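Local coordinates for translocator protein BipD (Burkholderia pseudomallei, PDB 3NFT), which is required for invasion of epithelial cells, survival inside host cells and escape from endocytic vesicles, and probably regulates secretion of the effectors BipB and BipC, at residues 77-82 / 150-155; 51-56 / 71-76; 174-179 / 236-241; 57-62 / 249-254. All coordinates share one frame; numbering follows the deposited sequence. Where two conformers were deposited one is given.

Overall arrangement
The four contacts run along one stretch of the elongated helical bundle. Interactions 1 and 2 are immediate neighbours, their centres about 9 Å apart, and meet where the Phe-54 and Phe-151 rings stack. Interaction 2 adjoins interaction 4, about 15 Å away centre to centre, through a backbone pairing of Arg-71 with Arg-58. Interaction 4 in turn touches interaction 3, about 14 Å off, where Ile-175 packs on Trp-250; interactions 1 and 3 lie farthest apart, at about 27 Å between centres. Interactions 1 and 4 join N-terminal segments to the two predicted coiled-coil helices, consistent with an N-terminal domain that acts as an intramolecular chaperone against premature oligomerization.

Interaction 1 (77-82 / 150-155); sequences VFDDAR and YFQSVA
Phe-78 and Gln-152 run alongside each other head to tail, ring and amide lying nearly parallel, where two almost antiparallel helices pack with the axes of the two short segments 10.0 Å apart at closest approach. The ring takes the apolar part of Gln-152 on one face: the CA sits over it, 4.1 Å from the centroid and displaced toward the rim, in a CH-pi contact. The edge of the same ring points at the face of Phe-151 in an offset edge-to-face pair, with planes at 72° and centroids 5.5 Å apart. Phe-78 CE2 comes within 3.5 Å of Phe-151 CD2. Ala-155 meets the ring obliquely, its CB 3.6 Å from Phe-78 CZ, a close fit that suits the small side chain of alanine.

Glutamine serves both chemistries here. Its CG is anti to the backbone N (chi1 -175°) and the chain beyond runs extended, laying the amide alongside Phe-78 with CD against CB, while NE2 and OE1 reach on to charged partners. NE2 donates to Asp-79 OD1 over 2.9 Å, almost straight at 174°, with the oxygen approached from above the carboxylate plane. Gln-152 OE1 accepts from Arg-82 NH1 at 3.1 Å, so donor and acceptor are both used and the amide's orientation is fixed. Arg-82 in turn has a salt bridge from NH2 to Glu-145, which anchors it to helix 121-160.

Around this interface, helix 41-56 supplies Ala-50 against Phe-78 and Phe-54 against Phe-151, while helix 244-295 brings Ile-261 and Val-265 onto Phe-151, placing the aromatic pair in the interior of the bundle.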
# COMPACT_ATOMS: atom_id res chain seq x y z
N VAL A 77 -8.08 9.30 37.72
CA VAL A 77 -8.33 8.14 36.89
C VAL A 77 -8.36 8.52 35.40
O VAL A 77 -7.95 7.78 34.51
CB VAL A 77 -9.67 7.47 37.33
CG1 VAL A 77 -9.95 6.20 36.55
CG2 VAL A 77 -9.66 7.21 38.87
N PHE A 78 -8.89 9.69 35.12
CA PHE A 78 -8.90 10.18 33.77
C PHE A 78 -7.51 10.54 33.27
O PHE A 78 -7.19 10.30 32.11
CB PHE A 78 -9.82 11.41 33.66
CG PHE A 78 -11.26 11.16 34.04
CD1 PHE A 78 -11.65 11.11 35.39
CD2 PHE A 78 -12.25 10.91 33.07
CE1 PHE A 78 -12.93 10.84 35.77
CE2 PHE A 78 -13.57 10.67 33.46
CZ PHE A 78 -13.91 10.63 34.81
N ASP A 79 -6.69 11.14 34.14
CA ASP A 79 -5.29 11.40 33.83
C ASP A 79 -4.56 10.11 33.48
O ASP A 79 -3.84 10.05 32.50
CB ASP A 79 -4.57 12.09 34.97
CG ASP A 79 -5.19 13.43 35.33
OD1 ASP A 79 -5.36 14.29 34.41
OD2 ASP A 79 -5.51 13.63 36.53
N ASP A 80 -4.79 9.06 34.26
CA ASP A 80 -4.12 7.79 34.05
C ASP A 80 -4.49 7.28 32.64
O ASP A 80 -3.66 6.73 31.94
CB ASP A 80 -4.60 6.74 35.06
CG ASP A 80 -4.11 6.96 36.50
OD1 ASP A 80 -3.12 7.67 36.72
OD2 ASP A 80 -4.71 6.34 37.42
N ALA A 81 -5.77 7.44 32.25
CA ALA A 81 -6.20 6.98 30.92
C ALA A 81 -5.51 7.79 29.81
O ALA A 81 -5.05 7.24 28.83
CB ALA A 81 -7.68 7.04 30.77
N ARG A 82 -5.47 9.11 29.97
CA ARG A 82 -4.83 9.95 28.97
C ARG A 82 -3.35 9.58 28.82
O ARG A 82 -2.83 9.50 27.70
CB ARG A 82 -4.99 11.41 29.36
CG ARG A 82 -6.44 11.85 29.24
CD ARG A 82 -6.67 13.21 29.90
NE ARG A 82 -5.76 14.20 29.33
CZ ARG A 82 -5.39 15.33 29.91
NH1 ARG A 82 -5.87 15.68 31.10
NH2 ARG A 82 -4.56 16.13 29.26
N TYR A 150 -12.29 16.19 27.75
CA TYR A 150 -13.68 16.62 27.84
C TYR A 150 -14.44 15.86 28.92
O TYR A 150 -15.10 16.43 29.77
CB TYR A 150 -14.35 16.43 26.50
CG TYR A 150 -15.86 16.32 26.47
CD1 TYR A 150 -16.69 17.37 26.90
CD2 TYR A 150 -16.48 15.21 25.95
CE1 TYR A 150 -18.05 17.28 26.81
CE2 TYR A 150 -17.86 15.10 25.87
CZ TYR A 150 -18.65 16.15 26.30
OH TYR A 150 -20.01 16.05 26.19
N PHE A 151 -14.31 14.54 28.86
CA PHE A 151 -15.01 13.62 29.77
C PHE A 151 -14.61 13.95 31.21
O PHE A 151 -15.45 14.03 32.08
CB PHE A 151 -14.63 12.20 29.36
CG PHE A 151 -15.48 11.09 29.93
CD1 PHE A 151 -16.86 11.15 29.93
CD2 PHE A 151 -14.85 9.90 30.35
CE1 PHE A 151 -17.64 10.07 30.38
CE2 PHE A 151 -15.61 8.83 30.77
CZ PHE A 151 -16.99 8.91 30.79
N GLN A 152 -13.30 14.17 31.41
CA GLN A 152 -12.72 14.59 32.67
C GLN A 152 -13.28 15.91 33.15
O GLN A 152 -13.60 16.07 34.32
CB GLN A 152 -11.19 14.63 32.58
CG GLN A 152 -10.43 14.94 33.85
CD GLN A 152 -8.92 14.79 33.65
OE1 GLN A 152 -8.44 14.65 32.53
NE2 GLN A 152 -8.17 14.80 34.73
N SER A 153 -13.40 16.87 32.23
CA SER A 153 -13.86 18.20 32.61
C SER A 153 -15.34 18.17 33.02
O SER A 153 -15.77 18.92 33.89
CB SER A 153 -13.62 19.20 31.48
OG SER A 153 -14.49 18.98 30.38
N VAL A 154 -16.12 17.26 32.42
CA VAL A 154 -17.52 17.06 32.80
C VAL A 154 -17.58 16.41 34.19
O VAL A 154 -18.31 16.84 35.05
CB VAL A 154 -18.29 16.26 31.74
CG1 VAL A 154 -19.71 15.96 32.21
CG2 VAL A 154 -18.32 16.99 30.38
N ALA A 155 -16.74 15.41 34.42
CA ALA A 155 -16.65 14.85 35.78
C ALA A 155 -16.26 15.87 36.83
O ALA A 155 -16.79 15.86 37.94
CB ALA A 155 -15.69 13.65 35.78

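Interaction 2 (51-56 / 71-76); sequences IDEFAS and RRANLT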
# COMPACT_ATOMS: atom_id res chain seq x y z
N ILE A 51 -14.38 5.52 32.68
CA ILE A 51 -15.82 5.36 32.48
C ILE A 51 -16.55 4.96 33.77
O ILE A 51 -17.57 5.52 34.14
CB ILE A 51 -16.14 4.38 31.35
CG1 ILE A 51 -15.66 4.93 30.02
CG2 ILE A 51 -17.64 4.07 31.33
CD1 ILE A 51 -15.67 3.95 28.86
N ASP A 52 -15.98 4.00 34.50
CA ASP A 52 -16.57 3.63 35.77
C ASP A 52 -16.56 4.75 36.80
O ASP A 52 -17.52 4.91 37.55
CB ASP A 52 -15.86 2.42 36.39
CG ASP A 52 -16.13 1.11 35.65
OD1 ASP A 52 -17.03 1.01 34.79
OD2 ASP A 52 -15.34 0.19 35.85
N GLU A 53 -15.50 5.57 36.80
CA GLU A 53 -15.44 6.71 37.71
C GLU A 53 -16.54 7.70 37.39
O GLU A 53 -17.22 8.19 38.28
CB GLU A 53 -14.08 7.40 37.62
CG GLU A 53 -13.85 8.39 38.74
CD GLU A 53 -13.72 7.77 40.12
OE1 GLU A 53 -13.42 6.55 40.19
OE2 GLU A 53 -13.95 8.47 41.13
N PHE A 54 -16.70 7.99 36.11
CA PHE A 54 -17.76 8.90 35.65
C PHE A 54 -19.13 8.37 36.03
O PHE A 54 -20.01 9.09 36.51
CB PHE A 54 -17.62 9.07 34.15
CG PHE A 54 -18.50 10.15 33.55
CD1 PHE A 54 -17.98 11.43 33.33
CD2 PHE A 54 -19.79 9.88 33.16
CE1 PHE A 54 -18.75 12.41 32.74
CE2 PHE A 54 -20.57 10.88 32.59
CZ PHE A 54 -20.02 12.15 32.38
N ALA A 55 -19.34 7.09 35.78
CA ALA A 55 -20.61 6.46 36.09
C ALA A 55 -20.95 6.54 37.57
O ALA A 55 -22.13 6.66 37.94
CB ALA A 55 -20.58 4.97 35.64
N SER A 56 -19.92 6.45 38.41
CA SER A 56 -20.09 6.45 39.86
C SER A 56 -20.48 7.81 40.44
O SER A 56 -20.96 7.89 41.57
CB SER A 56 -18.83 5.92 40.54
OG SER A 56 -17.84 6.91 40.66
N ARG A 71 -21.55 11.71 45.43
CA ARG A 71 -20.23 11.15 45.24
C ARG A 71 -19.55 11.93 44.12
O ARG A 71 -20.13 12.10 43.05
CB ARG A 71 -20.27 9.67 44.86
CG ARG A 71 -18.88 9.09 44.70
CD ARG A 71 -18.87 7.61 44.33
NE ARG A 71 -17.57 7.02 44.63
CZ ARG A 71 -16.47 7.10 43.89
NH1 ARG A 71 -16.44 7.80 42.76
NH2 ARG A 71 -15.36 6.49 44.30
N ARG A 72 -18.36 12.46 44.42
CA ARG A 72 -17.54 13.19 43.46
C ARG A 72 -16.52 12.26 42.81
O ARG A 72 -16.25 11.16 43.32
CB ARG A 72 -16.86 14.36 44.17
CG ARG A 72 -17.92 15.40 44.63
CD ARG A 72 -17.41 16.32 45.63
NE ARG A 72 -18.44 16.99 46.44
CZ ARG A 72 -18.63 18.29 46.58
NH1 ARG A 72 -17.86 19.18 45.96
NH2 ARG A 72 -19.61 18.72 47.38
N ALA A 73 -15.93 12.72 41.71
CA ALA A 73 -15.03 11.94 40.90
C ALA A 73 -13.57 12.14 41.30
O ALA A 73 -13.11 13.27 41.45
CB ALA A 73 -15.22 12.32 39.39
N ASN A 74 -12.81 11.05 41.36
CA ASN A 74 -11.36 11.07 41.45
C ASN A 74 -10.86 11.30 40.04
O ASN A 74 -10.83 10.40 39.21
CB ASN A 74 -10.83 9.73 42.04
CG ASN A 74 -9.33 9.65 42.06
OD1 ASN A 74 -8.64 10.57 41.62
ND2 ASN A 74 -8.79 8.51 42.57
N LEU A 75 -10.51 12.54 39.75
CA LEU A 75 -10.19 12.89 38.36
C LEU A 75 -8.86 12.28 37.88
O LEU A 75 -8.59 12.24 36.67
CB LEU A 75 -10.17 14.41 38.18
CG LEU A 75 -11.45 15.14 38.54
CD1 LEU A 75 -11.20 16.67 38.51
CD2 LEU A 75 -12.58 14.74 37.58
N THR A 76 -8.02 11.84 38.81
CA THR A 76 -6.75 11.25 38.41
C THR A 76 -6.94 9.98 37.58
O THR A 76 -6.02 9.59 36.85
CB THR A 76 -5.85 10.92 39.60
OG1 THR A 76 -6.33 9.77 40.33
CG2 THR A 76 -5.74 12.15 40.55
O HOH W 1 -14.51 9.42 44.42
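Glu-53 of helix 41-56 grips the connector that caps the start of helix 76-103, one oxygen holding two points of that loop. Its OE2 accepts the backbone N of Asn-74 at 2.8 Å, nearly straight at 172°, and also takes Arg-71 NH1 in a salt bridge of 3.1 Å. The two donors come from opposite faces of the carboxylate plane, and the oxygen lies near the edge of the guanidinium, close to its plane. A bend at chi2 (67°) places CD of Glu-53 toward the loop. The glutamate and arginine side chains cross at about a right angle, their flat ends 61° apart. Arginine suits the spot, since its extended chain to NE carries charge back to the helix. A water donates to Arg-72 O at 2.7 Å and weakly to Glu-53 OE2.

Asn-74 has its own task: OD1 accepts Thr-76 N at 3.1 Å, a capping bond, and Thr-76 OG1 at 2.8 Å, both from the same face.

The loop also docks on helix 121-160 and the residues after it: Ala-73 N bonds to Ser-159, Arg-72 pairs with Asp-163, and Arg-71 O accepts from Gln-162. Val-77 and Phe-78 of helix 76-103 lie against Glu-53.

Interaction 3 (174-179 / 236-241); sequences KIDGGK and PPDGTV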
# COMPACT_ATOMS: atom_id res chain seq x y z
N LYS A 174 -31.82 22.99 48.61
CA LYS A 174 -31.46 24.29 48.07
C LYS A 174 -30.46 24.07 46.97
O LYS A 174 -29.47 23.34 47.13
CB LYS A 174 -30.89 25.21 49.14
CG LYS A 174 -30.44 26.57 48.65
CD LYS A 174 -29.80 27.38 49.78
CE LYS A 174 -29.24 28.71 49.29
NZ LYS A 174 -28.78 29.57 50.44
N ILE A 175 -30.68 24.73 45.83
CA ILE A 175 -29.79 24.65 44.71
C ILE A 175 -29.43 26.03 44.20
O ILE A 175 -30.30 26.83 43.80
CB ILE A 175 -30.36 23.72 43.57
CG1 ILE A 175 -29.42 23.63 42.39
CG2 ILE A 175 -31.74 24.14 43.15
CD1 ILE A 175 -29.64 22.36 41.54
N ASP A 176 -28.13 26.35 44.27
CA ASP A 176 -27.65 27.62 43.75
C ASP A 176 -27.34 27.43 42.29
O ASP A 176 -26.20 27.27 41.87
CB ASP A 176 -26.45 28.15 44.54
CG ASP A 176 -26.85 28.93 45.77
OD1 ASP A 176 -25.97 29.04 46.67
OD2 ASP A 176 -27.99 29.47 45.86
N GLY A 177 -28.41 27.45 41.49
CA GLY A 177 -28.31 27.07 40.12
C GLY A 177 -27.58 28.03 39.20
O GLY A 177 -27.03 27.62 38.18
N GLY A 178 -27.62 29.32 39.53
CA GLY A 178 -26.82 30.29 38.76
C GLY A 178 -25.33 30.04 38.84
O GLY A 178 -24.62 30.10 37.83
N LYS A 179 -24.85 29.69 40.03
CA LYS A 179 -23.45 29.38 40.22
C LYS A 179 -23.11 28.14 39.38
O LYS A 179 -22.04 28.06 38.77
CB LYS A 179 -23.15 29.11 41.69
CG LYS A 179 -23.36 30.32 42.59
CD LYS A 179 -22.48 31.46 42.20
CE LYS A 179 -22.68 32.64 43.11
NZ LYS A 179 -22.83 32.20 44.52
N PRO A 236 -32.28 25.92 37.74
CA PRO A 236 -32.97 27.09 38.27
C PRO A 236 -31.94 28.13 38.67
O PRO A 236 -30.73 27.89 38.59
CB PRO A 236 -33.67 26.52 39.49
CG PRO A 236 -32.63 25.58 40.05
CD PRO A 236 -32.02 24.94 38.82
N PRO A 237 -32.40 29.30 39.13
CA PRO A 237 -31.47 30.36 39.56
C PRO A 237 -30.91 30.14 40.96
O PRO A 237 -31.32 29.19 41.63
CB PRO A 237 -32.35 31.62 39.50
CG PRO A 237 -33.64 31.11 39.74
CD PRO A 237 -33.78 29.78 39.07
N ASP A 238 -29.95 30.96 41.38
CA ASP A 238 -29.49 30.90 42.77
C ASP A 238 -30.63 31.02 43.79
O ASP A 238 -31.68 31.64 43.54
CB ASP A 238 -28.41 31.95 43.06
CG ASP A 238 -27.10 31.65 42.40
OD1 ASP A 238 -26.25 32.59 42.30
OD2 ASP A 238 -26.87 30.48 42.01
N GLY A 239 -30.43 30.38 44.94
CA GLY A 239 -31.37 30.44 46.02
C GLY A 239 -32.62 29.61 45.90
O GLY A 239 -33.55 29.76 46.72
N THR A 240 -32.68 28.75 44.90
CA THR A 240 -33.87 27.96 44.65
C THR A 240 -34.06 26.91 45.72
O THR A 240 -33.12 26.19 46.07
CB THR A 240 -33.80 27.29 43.28
OG1 THR A 240 -33.89 28.31 42.28
CG2 THR A 240 -34.95 26.27 43.08
N VAL A 241 -35.25 26.87 46.27
CA VAL A 241 -35.62 25.88 47.27
C VAL A 241 -36.69 24.98 46.68
O VAL A 241 -37.79 25.43 46.29
CB VAL A 241 -36.08 26.52 48.58
CG1 VAL A 241 -36.55 25.43 49.55
CG2 VAL A 241 -34.95 27.33 49.20
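Asp-176 OD2 takes the backbone N-H of Gly-239 at 2.8 Å, met nearly along the C-O axis, and so fastens a type II beta turn, Pro-237 to Thr-240, to the junction of strand 172-175 and helix 177-189. Glycine suits the turn's third position because the backbone there has a positive phi of 77°. Just beyond, the strands meet in antiparallel register. Ile-175 and Thr-240 form a hydrogen-bonded pair: Ile-175 N gives to Thr-240 O at 2.9 Å, and Thr-240 N returns a longer bond to Ile-175 O. The two side chains run alongside each other on the same face of the sheet, and Ile-175 CG2 also packs on Pro-236 CG at 3.5 Å.

The start of the helix is met by the carboxylate of Asp-238, reaching across from the turn. OD2 of Asp-238 accepts Lys-179 N at 2.9 Å on its syn side, satisfying an amide of the first helical turn, while Asp-176, at the N-cap position, makes no capping bond of its own. Asp-176 OD2 and Asp-238 OD2 are 4.1 Å apart; the helix N terminus and the nearby Lys-179 ammonium would be expected to ease that repulsion. Without a side chain, Gly-177 lets its CA approach Pro-236 O to 3.0 Å in a CA-H...O contact. Inside the turn, the Thr-240 OG1 hydroxyl donates to Pro-237 O over 2.8 Å.

Interaction 4 (57-62 / 249-254); sequences LRLPDR and AWNTAF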
# COMPACT_ATOMS: atom_id res chain seq x y z
N LEU A 57 -20.24 8.88 39.70
CA LEU A 57 -20.58 10.20 40.19
C LEU A 57 -22.09 10.28 40.47
O LEU A 57 -22.89 9.79 39.67
CB LEU A 57 -20.09 11.26 39.21
CG LEU A 57 -20.08 12.69 39.73
CD1 LEU A 57 -18.91 13.43 39.19
CD2 LEU A 57 -21.41 13.34 39.33
N ARG A 58 -22.46 10.87 41.61
CA ARG A 58 -23.84 11.06 41.99
C ARG A 58 -24.03 12.35 42.70
O ARG A 58 -23.22 12.72 43.55
CB ARG A 58 -24.26 9.96 42.95
CG ARG A 58 -24.38 8.71 42.28
CD ARG A 58 -25.10 7.81 43.13
NE ARG A 58 -25.35 6.57 42.45
CZ ARG A 58 -26.00 5.57 43.04
NH1 ARG A 58 -26.50 5.76 44.26
NH2 ARG A 58 -26.22 4.46 42.39
N LEU A 59 -25.12 13.04 42.35
CA LEU A 59 -25.48 14.25 43.05
C LEU A 59 -26.08 13.93 44.42
O LEU A 59 -26.54 12.81 44.65
CB LEU A 59 -26.47 15.09 42.22
CG LEU A 59 -25.94 15.59 40.87
CD1 LEU A 59 -26.86 16.66 40.26
CD2 LEU A 59 -24.54 16.12 40.86
N PRO A 60 -26.10 14.91 45.33
CA PRO A 60 -26.81 14.73 46.59
C PRO A 60 -28.28 14.38 46.37
O PRO A 60 -28.82 14.61 45.29
CB PRO A 60 -26.65 16.09 47.29
CG PRO A 60 -25.59 16.82 46.55
CD PRO A 60 -25.53 16.27 45.20
N ASP A 61 -28.92 13.78 47.36
CA ASP A 61 -30.31 13.44 47.26
C ASP A 61 -30.89 13.40 48.67
O ASP A 61 -30.18 13.61 49.66
CB ASP A 61 -30.46 12.10 46.53
CG ASP A 61 -31.77 11.97 45.75
OD1 ASP A 61 -32.73 12.74 46.01
OD2 ASP A 61 -31.85 11.08 44.87
N ARG A 62 -32.20 13.19 48.73
CA ARG A 62 -32.91 12.97 49.97
C ARG A 62 -33.69 11.68 49.74
O ARG A 62 -34.59 11.64 48.90
CB ARG A 62 -33.85 14.15 50.25
CG ARG A 62 -34.58 14.08 51.56
CD ARG A 62 -33.84 14.82 52.63
NE ARG A 62 -34.06 16.27 52.59
CZ ARG A 62 -33.62 17.10 53.53
NH1 ARG A 62 -32.94 16.62 54.57
NH2 ARG A 62 -33.85 18.40 53.45
N ALA A 249 -36.89 15.19 40.18
CA ALA A 249 -37.23 15.31 38.78
C ALA A 249 -36.11 16.00 38.01
O ALA A 249 -35.76 15.59 36.89
CB ALA A 249 -38.52 16.08 38.59
N TRP A 250 -35.57 17.08 38.59
CA TRP A 250 -34.47 17.80 37.97
C TRP A 250 -33.22 16.90 37.88
O TRP A 250 -32.56 16.81 36.85
CB TRP A 250 -34.16 19.11 38.72
CG TRP A 250 -32.84 19.64 38.25
CD1 TRP A 250 -32.58 20.30 37.07
CD2 TRP A 250 -31.55 19.40 38.85
NE1 TRP A 250 -31.24 20.54 36.95
CE2 TRP A 250 -30.58 19.99 38.02
CE3 TRP A 250 -31.15 18.78 40.03
CZ2 TRP A 250 -29.22 19.95 38.32
CZ3 TRP A 250 -29.80 18.74 40.33
CH2 TRP A 250 -28.85 19.31 39.49
N ASN A 251 -32.92 16.21 38.98
CA ASN A 251 -31.74 15.34 39.06
C ASN A 251 -31.84 14.24 38.01
O ASN A 251 -30.87 13.90 37.36
CB ASN A 251 -31.66 14.74 40.47
CG ASN A 251 -30.33 14.08 40.78
OD1 ASN A 251 -29.34 14.24 40.07
ND2 ASN A 251 -30.30 13.37 41.91
N THR A 252 -33.05 13.72 37.83
CA THR A 252 -33.25 12.68 36.83
C THR A 252 -32.97 13.20 35.42
O THR A 252 -32.32 12.54 34.62
CB THR A 252 -34.64 12.06 36.94
OG1 THR A 252 -34.75 11.41 38.22
CG2 THR A 252 -34.92 11.07 35.81
N ALA A 253 -33.45 14.40 35.12
CA ALA A 253 -33.16 14.98 33.82
C ALA A 253 -31.67 15.22 33.63
O ALA A 253 -31.12 14.95 32.57
CB ALA A 253 -33.94 16.27 33.63
N PHE A 254 -31.04 15.73 34.68
CA PHE A 254 -29.61 16.03 34.64
C PHE A 254 -28.81 14.76 34.38
O PHE A 254 -27.92 14.72 33.53
CB PHE A 254 -29.19 16.70 35.95
CG PHE A 254 -27.89 17.43 35.87
CD1 PHE A 254 -27.86 18.75 35.41
CD2 PHE A 254 -26.74 16.83 36.27
CE1 PHE A 254 -26.67 19.46 35.35
CE2 PHE A 254 -25.51 17.53 36.20
CZ PHE A 254 -25.50 18.85 35.74
O HOH W 2 -28.28 11.55 42.92
O HOH W 3 -26.94 11.93 40.25
O HOH W 4 -32.83 12.18 42.48
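Trp-250 and Phe-254, one helical turn apart, lie against each other and both meet Leu-59. On one face of the indole sits Phe-254 CB, 4.0 Å above the plane and offset toward the rim, and over one face of the phenyl ring, again toward the rim, is Trp-250 CH2, 4.1 Å above it. Leu-59 reaches both rings obliquely with one methyl: CD1 comes to 3.4 Å from Trp-250 CH2 and somewhat farther from Phe-254 CD2. A branched aliphatic end suits this place, its methyl filling the angle between two aromatic groups. The indole NE1 is engaged by Ser-234.

The third flat group, the amide of Asn-251, belongs to the polar half. Its CG is anti to the backbone N (chi1 -167°), and the side chain passes Leu-59 head to tail, bringing Asn-251 OD1 to 3.5 Å from Leu-59 CD1. The amide stands at 75° to the carboxylate plane of Asp-61. ND2 makes no direct hydrogen bond to segment 57-62 but donates to two waters. One accepts from Asn-251 ND2 at 2.9 Å and donates to Leu-59 O at 2.8 Å; the other, also 2.9 Å from Asn-251 ND2, donates to Asp-61 OD2 at 2.8 Å. A third water accepts from Leu-59 N and gives a weak bond to Asn-251 OD1.

Tyr-247 and Gln-248 supply direct bonds nearby, to Pro-60 O and Asp-61 OD1. Across the two segments themselves, the Leu-59 side chain, chiefly CD1, and three bridging waters do the joining; the water-mediated polar side probably holds the loop less rigidly than direct bonds would, while apolar packing fixes Leu-59.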